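Local coordinates for possible substrate binding protein of ABC transporter system (Rhodopseudomonas palustris, PDB 3N0X) that probably serves as the substrate-binding component of an ABC transporter that takes up branched-chain amino acids or related compounds, at residues S132-I137 with M250-T254. Numbering follows the deposited sequence.
Sequences SNAVAI and MEGAT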
loop_
_atom_site.group_PDB
_atom_site.type_symbol
_atom_site.label_atom_id
_atom_site.label_comp_id
_atom_site.label_asym_id
_atom_site.label_seq_id
_atom_site.Cartn_x
_atom_site.Cartn_y
_atom_site.Cartn_z
ATOM N N SER A 132 -5.811 3.668 -8.476
ATOM C CA SER A 132 -6.043 4.944 -7.841
ATOM C C SER A 132 -5.385 6.085 -8.639
ATOM O O SER A 132 -5.948 7.170 -8.743
ATOM C CB SER A 132 -5.543 4.943 -6.385
ATOM O OG SER A 132 -4.132 4.800 -6.287
ATOM N N ASN A 133 -4.187 5.872 -9.159
ATOM C CA ASN A 133 -3.552 6.889 -10.000
ATOM C C ASN A 133 -4.333 7.216 -11.261
ATOM O O ASN A 133 -4.506 8.373 -11.621
ATOM C CB ASN A 133 -2.097 6.511 -10.296
ATOM C CG ASN A 133 -1.173 6.903 -9.175
ATOM O OD1 ASN A 133 -0.606 8.013 -9.202
ATOM N ND2 ASN A 133 -1.041 6.048 -8.162
ATOM N N ALA A 134 -4.850 6.184 -11.924
ATOM C CA ALA A 134 -5.634 6.394 -13.141
ATOM C C ALA A 134 -6.908 7.167 -12.849
ATOM O O ALA A 134 -7.276 8.085 -13.589
ATOM C CB ALA A 134 -5.967 5.048 -13.814
ATOM N N VAL A 135 -7.603 6.808 -11.759
ATOM C CA VAL A 135 -8.828 7.475 -11.364
ATOM C C VAL A 135 -8.516 8.926 -10.930
ATOM O O VAL A 135 -9.315 9.851 -11.220
ATOM C CB VAL A 135 -9.544 6.669 -10.242
ATOM C CG1 VAL A 135 -10.674 7.472 -9.598
ATOM C CG2 VAL A 135 -10.020 5.313 -10.812
ATOM N N ALA A 136 -7.365 9.142 -10.294
ATOM C CA ALA A 136 -6.995 10.475 -9.858
ATOM C C ALA A 136 -6.785 11.416 -11.058
ATOM O O ALA A 136 -7.363 12.518 -11.090
ATOM C CB ALA A 136 -5.701 10.427 -9.021
ATOM N N ILE A 137 -5.992 10.982 -12.045
ATOM C CA ILE A 137 -5.553 11.911 -13.087
ATOM C C ILE A 137 -6.312 11.817 -14.404
ATOM O O ILE A 137 -6.203 12.678 -15.253
ATOM C CB ILE A 137 -4.035 11.785 -13.340
ATOM C CG1 ILE A 137 -3.675 10.473 -14.071
ATOM C CG2 ILE A 137 -3.267 11.895 -11.994
ATOM C CD1 ILE A 137 -2.157 10.357 -14.446
HETATM N N MSE A 250 2.958 18.559 -8.903
HETATM C CA MSE A 250 2.747 17.217 -9.434
HETATM C C MSE A 250 1.546 16.589 -8.748
HETATM O O MSE A 250 1.384 16.678 -7.516
HETATM C CB MSE A 250 3.959 16.316 -9.238
HETATM C CG MSE A 250 3.759 14.933 -9.855
HETATM SE SE MSE A 250 5.397 13.947 -10.015
HETATM C CE MSE A 250 5.732 13.790 -8.250
ATOM N N GLU A 251 0.722 15.897 -9.536
ATOM C CA GLU A 251 -0.373 15.159 -8.971
ATOM C C GLU A 251 -0.245 13.665 -9.220
ATOM O O GLU A 251 0.375 13.218 -10.164
ATOM C CB GLU A 251 -1.699 15.626 -9.550
ATOM C CG GLU A 251 -1.987 17.097 -9.256
ATOM C CD GLU A 251 -3.349 17.607 -9.693
ATOM O OE1 GLU A 251 -4.256 16.801 -10.056
ATOM O OE2 GLU A 251 -3.492 18.857 -9.655
ATOM N N GLY A 252 -0.919 12.910 -8.379
ATOM C CA GLY A 252 -0.951 11.479 -8.415
ATOM C C GLY A 252 -1.867 10.974 -7.342
ATOM O O GLY A 252 -2.612 11.768 -6.716
ATOM N N ALA A 253 -1.752 9.676 -7.049
ATOM C CA ALA A 253 -2.454 9.112 -5.916
ATOM C C ALA A 253 -1.528 8.373 -4.993
ATOM O O ALA A 253 -0.511 7.842 -5.419
ATOM C CB ALA A 253 -3.570 8.164 -6.387
ATOM N N THR A 254 -1.895 8.370 -3.712
ATOM C CA THR A 254 -1.128 7.731 -2.659
ATOM C C THR A 254 -1.982 6.885 -1.715
ATOM O O THR A 254 -3.171 7.138 -1.491
ATOM C CB THR A 254 -0.305 8.784 -1.845
ATOM O OG1 THR A 254 0.706 8.091 -1.076
ATOM C CG2 THR A 254 -1.205 9.690 -0.976
HETATM O O HOH W 1 -1.566 5.016 -4.773
#
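Asn133 and Ala253 bring their CA atoms to 4.8 Å where the last turns of helix 126-137 pass strand 251-254, the two short axes running 142° apart, nearer antiparallel than parallel. The contact belongs to the periplasmic binding protein fold of the leucine-binding family, and it joins this helix to an antiparallel sheet in which strand 251-254 pairs with strand 335-345. Here the Asn133 carboxamide meets both backbone polar groups of Ala253, though unequally. Its OD1 accepts Ala253 N at 3.0 Å with a fairly straight N-H...O angle of 159°, although the donor sits above the carbonyl plane, 62° out of it and off the lone pairs; ND2 makes only a weak bond to Ala253 O at 3.3 Å. Trp206 NE1 also donates to OD1, and ND2 also donates to Asp129 O, so each end has a further partner. An alanine in place of Asn133 would remove the carboxamide and is likely to leave both Ala253 N and Trp206 NE1 without this acceptor. Ala253 CB is directed toward the helix and meets Ala136 CB at 4.1 Å; Ile137 CG2 continues the apolar contact to Gly252 CA at 4.3 Å. Ser132 OG, set between its backbone N and carbonyl carbon, touches Ala253 CB at 3.4 Å, while it hydrogen-bonds Asp129 O within the helix. A water donates to this OG at 3.0 Å and, weakly, to Ala253 O.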